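Local coordinates for flagellar hook-associated protein 3 (Bacillus cereus, PDB 5ZIY) that probably joins the flagellar hook to the filament as one of the hook-associated proteins of the junction, at residues Asp53-Gln58 with Gln70-Glu75; Ser141-Thr146 with Lys170-Gly175; Ala132-Glu137 with Ile177-Glu182. One frame throughout, in Å; residues are numbered along the deposited sequence.

Contact 1: Asp53-Gln58 with Gln70-Glu75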
loop_
_atom_site.group_PDB
_atom_site.type_symbol
_atom_site.label_atom_id
_atom_site.label_comp_id
_atom_site.label_asym_id
_atom_site.label_seq_id
_atom_site.Cartn_x
_atom_site.Cartn_y
_atom_site.Cartn_z
ATOM N N ASP A 53 -6.503 7.554 16.022
ATOM C CA ASP A 53 -5.703 8.004 17.184
ATOM C C ASP A 53 -6.333 9.242 17.858
ATOM O O ASP A 53 -6.531 9.273 19.068
ATOM C CB ASP A 53 -4.268 8.348 16.730
ATOM C CG ASP A 53 -3.404 8.929 17.842
ATOM O OD1 ASP A 53 -3.006 8.139 18.717
ATOM O OD2 ASP A 53 -3.078 10.163 17.843
ATOM N N GLN A 54 -6.653 10.244 17.047
ATOM C CA GLN A 54 -7.265 11.484 17.531
ATOM C C GLN A 54 -8.586 11.235 18.294
ATOM O O GLN A 54 -8.764 11.722 19.403
ATOM C CB GLN A 54 -7.464 12.461 16.352
ATOM C CG GLN A 54 -6.131 12.964 15.703
ATOM C CD GLN A 54 -6.324 13.843 14.439
ATOM O OE1 GLN A 54 -6.872 13.398 13.414
ATOM N NE2 GLN A 54 -5.832 15.070 14.501
ATOM N N LEU A 55 -9.484 10.459 17.693
ATOM C CA LEU A 55 -10.792 10.101 18.281
ATOM C C LEU A 55 -10.679 9.249 19.557
ATOM O O LEU A 55 -11.589 9.236 20.390
ATOM C CB LEU A 55 -11.606 9.272 17.265
ATOM C CG LEU A 55 -12.113 9.939 15.990
ATOM C CD1 LEU A 55 -12.737 8.882 15.068
ATOM C CD2 LEU A 55 -13.087 11.086 16.297
ATOM N N THR A 56 -9.603 8.474 19.648
ATOM C CA THR A 56 -9.348 7.661 20.798
ATOM C C THR A 56 -8.762 8.503 21.940
ATOM O O THR A 56 -9.008 8.211 23.092
ATOM C CB THR A 56 -8.458 6.453 20.462
ATOM O OG1 THR A 56 -9.071 5.676 19.406
ATOM C CG2 THR A 56 -8.310 5.584 21.679
ATOM N N VAL A 57 -8.000 9.539 21.611
ATOM C CA VAL A 57 -7.570 10.519 22.595
ATOM C C VAL A 57 -8.824 11.234 23.163
ATOM O O VAL A 57 -8.966 11.363 24.394
ATOM C CB VAL A 57 -6.498 11.497 21.994
ATOM C CG1 VAL A 57 -6.275 12.723 22.878
ATOM C CG2 VAL A 57 -5.167 10.764 21.757
ATOM N N GLN A 58 -9.753 11.647 22.291
ATOM C CA GLN A 58 -11.028 12.253 22.738
ATOM C C GLN A 58 -11.720 11.319 23.719
ATOM O O GLN A 58 -12.131 11.737 24.794
ATOM C CB GLN A 58 -11.984 12.537 21.569
ATOM C CG GLN A 58 -11.633 13.765 20.767
ATOM C CD GLN A 58 -12.531 13.984 19.544
ATOM O OE1 GLN A 58 -13.596 13.365 19.407
ATOM N NE2 GLN A 58 -12.110 14.891 18.670
ATOM N N GLN A 70 -19.893 6.220 22.698
ATOM C CA GLN A 70 -20.448 5.389 21.647
ATOM C C GLN A 70 -20.396 6.083 20.277
ATOM O O GLN A 70 -20.063 5.434 19.291
ATOM C CB GLN A 70 -21.885 4.935 21.992
ATOM N N ALA A 71 -20.687 7.390 20.205
ATOM C CA ALA A 71 -20.635 8.074 18.916
ATOM C C ALA A 71 -19.199 8.017 18.350
ATOM O O ALA A 71 -19.000 7.682 17.184
ATOM C CB ALA A 71 -21.141 9.502 19.021
ATOM N N ILE A 72 -18.202 8.294 19.189
ATOM C CA ILE A 72 -16.800 8.177 18.766
ATOM C C ILE A 72 -16.551 6.753 18.222
ATOM O O ILE A 72 -15.953 6.578 17.152
ATOM C CB ILE A 72 -15.816 8.455 19.920
ATOM C CG1 ILE A 72 -15.955 9.892 20.448
ATOM C CG2 ILE A 72 -14.408 8.249 19.446
ATOM C CD1 ILE A 72 -15.081 10.184 21.677
ATOM N N GLY A 73 -17.032 5.756 18.976
ATOM C CA GLY A 73 -16.996 4.339 18.574
ATOM C C GLY A 73 -17.579 4.093 17.197
ATOM O O GLY A 73 -17.009 3.329 16.401
ATOM N N VAL A 74 -18.700 4.754 16.897
ATOM C CA VAL A 74 -19.317 4.668 15.562
ATOM C C VAL A 74 -18.380 5.134 14.476
ATOM O O VAL A 74 -18.147 4.405 13.522
ATOM C CB VAL A 74 -20.633 5.472 15.465
ATOM C CG1 VAL A 74 -21.005 5.712 14.019
ATOM C CG2 VAL A 74 -21.770 4.716 16.208
ATOM N N GLU A 75 -17.824 6.332 14.607
ATOM C CA GLU A 75 -16.984 6.880 13.541
ATOM C C GLU A 75 -15.735 6.027 13.319
ATOM O O GLU A 75 -15.289 5.872 12.185
ATOM C CB GLU A 75 -16.592 8.321 13.836
ATOM C CG GLU A 75 -17.013 9.310 12.755
ATOM C CD GLU A 75 -15.885 9.730 11.866
ATOM O OE1 GLU A 75 -15.475 8.901 11.018
ATOM O OE2 GLU A 75 -15.426 10.902 12.006
#

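Contact 2: Ser141-Thr146 with Lys170-Gly175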
loop_
_atom_site.group_PDB
_atom_site.type_symbol
_atom_site.label_atom_id
_atom_site.label_comp_id
_atom_site.label_asym_id
_atom_site.label_seq_id
_atom_site.Cartn_x
_atom_site.Cartn_y
_atom_site.Cartn_z
ATOM N N SER A 141 -3.333 -6.904 8.761
ATOM C CA SER A 141 -4.185 -7.626 9.698
ATOM C C SER A 141 -4.179 -6.982 11.071
ATOM O O SER A 141 -5.228 -6.827 11.680
ATOM C CB SER A 141 -3.842 -9.125 9.785
ATOM O OG SER A 141 -4.275 -9.725 8.610
ATOM N N PRO A 142 -3.011 -6.546 11.555
ATOM C CA PRO A 142 -3.144 -6.005 12.912
ATOM C C PRO A 142 -3.743 -4.594 12.930
ATOM O O PRO A 142 -4.378 -4.214 13.924
ATOM C CB PRO A 142 -1.694 -6.052 13.496
ATOM C CG PRO A 142 -0.862 -6.794 12.542
ATOM C CD PRO A 142 -1.604 -6.765 11.176
ATOM N N VAL A 143 -3.566 -3.835 11.849
ATOM C CA VAL A 143 -4.220 -2.567 11.701
ATOM C C VAL A 143 -5.700 -2.713 11.871
ATOM O O VAL A 143 -6.307 -2.014 12.675
ATOM C CB VAL A 143 -3.943 -1.938 10.341
ATOM C CG1 VAL A 143 -4.823 -0.727 10.129
ATOM C CG2 VAL A 143 -2.491 -1.533 10.280
ATOM N N ILE A 144 -6.270 -3.652 11.116
ATOM C CA ILE A 144 -7.714 -3.858 11.087
ATOM C C ILE A 144 -8.219 -4.426 12.412
ATOM O O ILE A 144 -9.237 -3.992 12.919
ATOM C CB ILE A 144 -8.125 -4.769 9.892
ATOM C CG1 ILE A 144 -7.704 -4.121 8.589
ATOM C CG2 ILE A 144 -9.635 -5.101 9.921
ATOM C CD1 ILE A 144 -7.679 -5.062 7.350
ATOM N N LYS A 145 -7.506 -5.396 12.973
ATOM C CA LYS A 145 -7.946 -6.021 14.234
ATOM C C LYS A 145 -7.994 -5.002 15.346
ATOM O O LYS A 145 -8.943 -4.997 16.117
ATOM C CB LYS A 145 -7.036 -7.182 14.636
ATOM C CG LYS A 145 -7.197 -8.371 13.707
ATOM C CD LYS A 145 -6.146 -9.456 13.901
ATOM C CE LYS A 145 -6.504 -10.718 13.080
ATOM N NZ LYS A 145 -5.356 -11.665 12.866
ATOM N N THR A 146 -6.967 -4.141 15.410
ATOM C CA THR A 146 -6.928 -3.073 16.399
ATOM C C THR A 146 -8.118 -2.111 16.192
ATOM O O THR A 146 -8.799 -1.787 17.144
ATOM C CB THR A 146 -5.597 -2.310 16.369
ATOM O OG1 THR A 146 -4.522 -3.232 16.627
ATOM C CG2 THR A 146 -5.567 -1.179 17.435
ATOM N N LYS A 170 -0.683 3.083 17.491
ATOM C CA LYS A 170 0.540 3.839 17.214
ATOM C C LYS A 170 1.602 2.940 16.553
ATOM O O LYS A 170 2.193 3.322 15.557
ATOM C CB LYS A 170 1.124 4.505 18.476
ATOM C CG LYS A 170 0.350 5.727 18.983
ATOM C CD LYS A 170 1.175 6.553 19.980
ATOM C CE LYS A 170 0.532 7.911 20.326
ATOM N NZ LYS A 170 -0.202 7.859 21.614
ATOM N N GLN A 171 1.842 1.760 17.111
ATOM C CA GLN A 171 2.770 0.778 16.508
ATOM C C GLN A 171 2.341 0.299 15.129
ATOM O O GLN A 171 3.173 0.131 14.244
ATOM C CB GLN A 171 2.951 -0.421 17.426
ATOM C CG GLN A 171 3.730 -0.070 18.686
ATOM C CD GLN A 171 3.788 -1.217 19.664
ATOM O OE1 GLN A 171 2.987 -2.151 19.586
ATOM N NE2 GLN A 171 4.730 -1.151 20.606
ATOM N N ASN A 172 1.044 0.105 14.927
ATOM C CA ASN A 172 0.542 -0.237 13.594
ATOM C C ASN A 172 0.806 0.868 12.583
ATOM O O ASN A 172 1.289 0.609 11.496
ATOM C CB ASN A 172 -0.947 -0.524 13.641
ATOM C CG ASN A 172 -1.296 -1.724 14.493
ATOM O OD1 ASN A 172 -0.478 -2.614 14.711
ATOM N ND2 ASN A 172 -2.550 -1.763 14.955
ATOM N N LEU A 173 0.525 2.108 12.979
ATOM C CA LEU A 173 0.734 3.276 12.132
ATOM C C LEU A 173 2.218 3.431 11.740
ATOM O O LEU A 173 2.527 3.735 10.576
ATOM C CB LEU A 173 0.251 4.526 12.863
ATOM C CG LEU A 173 0.386 5.883 12.193
ATOM C CD1 LEU A 173 -0.151 5.811 10.787
ATOM C CD2 LEU A 173 -0.334 6.936 13.014
ATOM N N ASP A 174 3.122 3.201 12.692
ATOM C CA ASP A 174 4.564 3.233 12.399
ATOM C C ASP A 174 4.918 2.175 11.353
ATOM O O ASP A 174 5.772 2.367 10.509
ATOM C CB ASP A 174 5.388 2.943 13.655
ATOM C CG ASP A 174 5.276 4.031 14.712
ATOM O OD1 ASP A 174 4.880 5.174 14.379
ATOM O OD2 ASP A 174 5.607 3.736 15.889
ATOM N N GLY A 175 4.299 1.023 11.446
ATOM C CA GLY A 175 4.400 0.024 10.379
ATOM C C GLY A 175 3.926 0.568 9.025
ATOM O O GLY A 175 4.546 0.317 8.016
HETATM O O HOH W 1 -4.681 0.004 14.049
#

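Contact 3: Ala132-Glu137 with Ile177-Glu182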
loop_
_atom_site.group_PDB
_atom_site.type_symbol
_atom_site.label_atom_id
_atom_site.label_comp_id
_atom_site.label_asym_id
_atom_site.label_seq_id
_atom_site.Cartn_x
_atom_site.Cartn_y
_atom_site.Cartn_z
ATOM N N ALA A 132 5.665 -6.145 -6.718
ATOM C CA ALA A 132 4.564 -5.353 -7.201
ATOM C C ALA A 132 3.290 -5.624 -6.385
ATOM O O ALA A 132 2.518 -4.685 -6.131
ATOM C CB ALA A 132 4.299 -5.663 -8.654
ATOM N N PHE A 133 3.025 -6.911 -6.064
ATOM C CA PHE A 133 1.823 -7.295 -5.289
ATOM C C PHE A 133 2.271 -8.154 -4.129
ATOM O O PHE A 133 3.032 -9.102 -4.317
ATOM C CB PHE A 133 0.796 -8.013 -6.161
ATOM C CG PHE A 133 0.417 -7.232 -7.370
ATOM C CD1 PHE A 133 -0.641 -6.352 -7.322
ATOM C CD2 PHE A 133 1.122 -7.365 -8.547
ATOM C CE1 PHE A 133 -0.996 -5.611 -8.410
ATOM C CE2 PHE A 133 0.758 -6.600 -9.687
ATOM C CZ PHE A 133 -0.292 -5.714 -9.603
ATOM N N ARG A 134 1.897 -7.762 -2.916
ATOM C CA ARG A 134 2.547 -8.350 -1.728
ATOM C C ARG A 134 1.533 -8.919 -0.810
ATOM O O ARG A 134 0.402 -8.486 -0.810
ATOM C CB ARG A 134 3.367 -7.278 -0.985
ATOM C CG ARG A 134 4.566 -6.847 -1.752
ATOM C CD ARG A 134 5.353 -5.700 -1.052
ATOM N NE ARG A 134 6.155 -6.184 0.060
ATOM C CZ ARG A 134 7.094 -5.468 0.680
ATOM N NH1 ARG A 134 7.323 -4.220 0.318
ATOM N NH2 ARG A 134 7.794 -5.998 1.678
ATOM N N ASN A 135 1.932 -9.940 -0.075
ATOM C CA ASN A 135 1.158 -10.499 1.026
ATOM C C ASN A 135 1.176 -9.466 2.150
ATOM O O ASN A 135 2.191 -9.265 2.746
ATOM C CB ASN A 135 1.812 -11.817 1.470
ATOM C CG ASN A 135 1.171 -12.435 2.710
ATOM O OD1 ASN A 135 0.639 -11.735 3.578
ATOM N ND2 ASN A 135 1.262 -13.785 2.812
ATOM N N GLY A 136 0.040 -8.813 2.415
ATOM C CA GLY A 136 -0.025 -7.680 3.368
ATOM C C GLY A 136 -0.513 -8.052 4.763
ATOM O O GLY A 136 -0.849 -7.180 5.550
ATOM N N GLU A 137 -0.596 -9.353 5.062
ATOM C CA GLU A 137 -1.194 -9.783 6.319
ATOM C C GLU A 137 -0.452 -9.172 7.491
ATOM O O GLU A 137 -1.064 -8.565 8.337
ATOM C CB GLU A 137 -1.227 -11.316 6.473
ATOM C CG GLU A 137 -1.587 -11.760 7.924
ATOM C CD GLU A 137 -1.776 -13.263 8.072
ATOM O OE1 GLU A 137 -1.373 -14.013 7.163
ATOM O OE2 GLU A 137 -2.358 -13.688 9.090
ATOM N N ILE A 177 3.737 3.812 8.127
ATOM C CA ILE A 177 4.669 4.894 7.728
ATOM C C ILE A 177 5.966 4.306 7.121
ATOM O O ILE A 177 6.418 4.748 6.088
ATOM C CB ILE A 177 5.023 5.798 8.893
ATOM C CG1 ILE A 177 3.781 6.567 9.378
ATOM C CG2 ILE A 177 6.194 6.758 8.523
ATOM C CD1 ILE A 177 3.999 7.317 10.734
ATOM N N ASN A 178 6.576 3.336 7.791
ATOM C CA ASN A 178 7.782 2.708 7.249
ATOM C C ASN A 178 7.514 2.092 5.874
ATOM O O ASN A 178 8.360 2.193 4.972
ATOM C CB ASN A 178 8.352 1.645 8.187
ATOM C CG ASN A 178 8.871 2.232 9.495
ATOM O OD1 ASN A 178 9.178 3.413 9.567
ATOM N ND2 ASN A 178 8.947 1.404 10.543
ATOM N N ARG A 179 6.361 1.453 5.677
ATOM C CA ARG A 179 6.094 0.919 4.320
ATOM C C ARG A 179 5.936 2.049 3.287
ATOM O O ARG A 179 6.358 1.920 2.120
ATOM C CB ARG A 179 4.863 0.015 4.285
ATOM C CG ARG A 179 4.584 -0.619 2.907
ATOM C CD ARG A 179 5.704 -1.559 2.469
ATOM N NE ARG A 179 5.855 -2.710 3.359
ATOM C CZ ARG A 179 5.196 -3.875 3.258
ATOM N NH1 ARG A 179 4.298 -4.076 2.274
ATOM N NH2 ARG A 179 5.447 -4.863 4.140
ATOM N N THR A 180 5.291 3.130 3.685
ATOM C CA THR A 180 5.081 4.242 2.786
ATOM C C THR A 180 6.447 4.754 2.332
ATOM O O THR A 180 6.635 5.068 1.167
ATOM C CB THR A 180 4.300 5.361 3.476
ATOM O OG1 THR A 180 3.027 4.839 3.860
ATOM C CG2 THR A 180 4.084 6.535 2.546
ATOM N N THR A 181 7.403 4.773 3.243
ATOM C CA THR A 181 8.734 5.253 2.959
ATOM C C THR A 181 9.509 4.321 2.024
ATOM O O THR A 181 10.162 4.793 1.079
ATOM C CB THR A 181 9.499 5.425 4.253
ATOM O OG1 THR A 181 8.931 6.543 4.941
ATOM C CG2 THR A 181 10.985 5.711 3.980
ATOM N N GLU A 182 9.419 3.013 2.284
ATOM C CA GLU A 182 9.999 2.016 1.398
ATOM C C GLU A 182 9.379 2.139 -0.004
ATOM O O GLU A 182 10.083 2.087 -1.004
ATOM C CB GLU A 182 9.834 0.602 1.975
ATOM C CG GLU A 182 10.322 -0.520 1.039
ATOM C CD GLU A 182 10.067 -1.978 1.548
ATOM O OE1 GLU A 182 9.473 -2.208 2.651
ATOM O OE2 GLU A 182 10.493 -2.909 0.812
#

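Contact 1: Asp53-Gln58 with Gln70-Glu75
Leu55 and Ile72 face each other across two antiparallel helix segments, and almost everything that crosses here is apolar. Their CA atoms lie 6.3 Å apart, the nearest pair across the two segments, and the local axes run at 170° to each other, 9.9 Å apart. Ile72 points its methyl branch at the partner helix: CG2 sits 3.7 Å from CB of Leu55. With CG2 anti to its backbone N and CG1 beside that N (chi1 -62°), the isoleucine turns both branches to the other helix. CG2 lies against Leu55, while CD1 reaches over the Leu55 carbonyl oxygen to Gln58, 3.9 Å from its CB. Further along, Leu55 sends CD1 to CB of Glu75 at 4.1 Å, the two side chains crossing at about a right angle.

The closest approach is between a methyl and a backbone oxygen. CG2 of Ile72 lies 3.1 Å from O of Leu55, a short approach that sets the methyl directly against the main chain of helix 8-60.

Charge has a small share, on the flank: Glu75 makes a long, weak ion pair with Arg51, one turn before Leu55.

The pair joins helix 8-60 to helix 67-87, the next helix in the chain. Leu55 also packs on Ile76 and Ile79, Ile72 touches Met154 of helix 137-155, and Thr56 touches both that helix and helix 162-204, so the four long helices pack together here.

Contact 2: Ser141-Thr146 with Lys170-Gly175
Asn172 has its CG beside the backbone N and anti to the carbonyl carbon (chi1 -63°), which carries the amide straight into the first turns of helix 137-155. Thr146 arrives from the opposite direction, with OG1 likewise beside its backbone N (chi1 -59°), and the two polar ends come together beside the Pro142 carbonyl. The amide nitrogen is the busy atom. ND2 of Asn172 lies 3.0 Å from OG1 of Thr146 and 3.2 Å from O of Pro142. A water adds a defined link: ND2 of Asn172 donates to the water at 2.9 Å, and the water in turn donates to O of Val143 at 2.9 Å, a bridge from side chain to main chain between the helices.

Apolar surface flanks the amide. CG2 of Val143 slides past CB of Asn172 at 3.8 Å, the two side chains running in opposite senses, while the oxygen side of the amide rests near the proline ring, OD1 of Asn172 being 3.8 Å from CB of Pro142. Pro142 also marks a break in the helix's own bonding: the helix is kinked here, where the N atoms of Pro142 and Val143 make no bond to the preceding turn; proline has no N-H to give. O of Pro142 still receives N of Thr146 at 3.0 Å.

The two segments cross at -148°, roughly antiparallel. OG1 of Thr146 is hydrogen-bonded to OE1 of Glu168, a turn before Asn172. Val143 packs on Leu49 of helix 8-60 and Val83 of helix 67-87, and Leu173 touches Leu46 and Leu49, so the amide lies beside apolar side chains of the bundle.

Contact 3: Ala132-Glu137 with Ile177-Glu182
Arg134 and Arg179 reach toward each other from opposite directions and lay their guanidinium groups flat together. The planes are 5° apart with centres 3.6 Å from one another: NH1 of Arg179 sits over the middle of the Arg134 group, and CZ of Arg134 over the middle of the Arg179 group. Such a stack brings like charges close, NE of Arg134 being 3.6 Å from NH1 of Arg179. The bend of Arg179 at chi2 and chi3 (64° and 63°) folds its chain back so that the group turns its face to its partner.

The charge is probably eased by Glu182, which belongs to a salt-bridge network with both arginines. Its extended chain brings OE2 of Glu182 to NH1 of Arg134, a weak hydrogen bond of 3.5 Å, with the carboxylate steeply turned to the guanidinium plane. Toward Arg179 the tie is purely ionic and long, OE1 of Glu182 lying 3.7 Å from NE of Arg179 and well out of the guanidinium plane. Asp119 also touches the Arg134 side chain.

Arg134 rides on the link between sheet and helix. Just before it, Ala132 and Phe133 both face Val120, forming a classic beta bulge in the hairpin of strands 120-123 and 129-133. Just after it, OD1 of Asn135 accepts from N of Glu137 at 3.1 Å, an Asx turn, with Gly136 as N-cap of helix 137-155.

Backbone bonds hold this link to Ile96 and Phe97; on the other side of the contact, Arg179 packs on Leu42 of helix 8-60.

From the N terminus, helix 8-60 runs up the bundle and is followed, after a break in the model, by helix 67-87; contact 1 closes that first, short loop. The chain then passes through the small strands and loops, and contact 3 opens at the end of strand 129-133. Helix 137-155 follows directly, so contact 2, between it and helix 162-204, opens and closes inside the loop that contact 3 completes further down the same last helix. Contact 1 precedes both in series. Contacts 1 and 2 meet where Asp53 packs on Lys170, and contacts 2 and 3 where Pro142 rests on Glu137. Contacts 1 and 2 pair helices of one bundle, and contact 3 attaches the segment after strand 129-133 to its last helix.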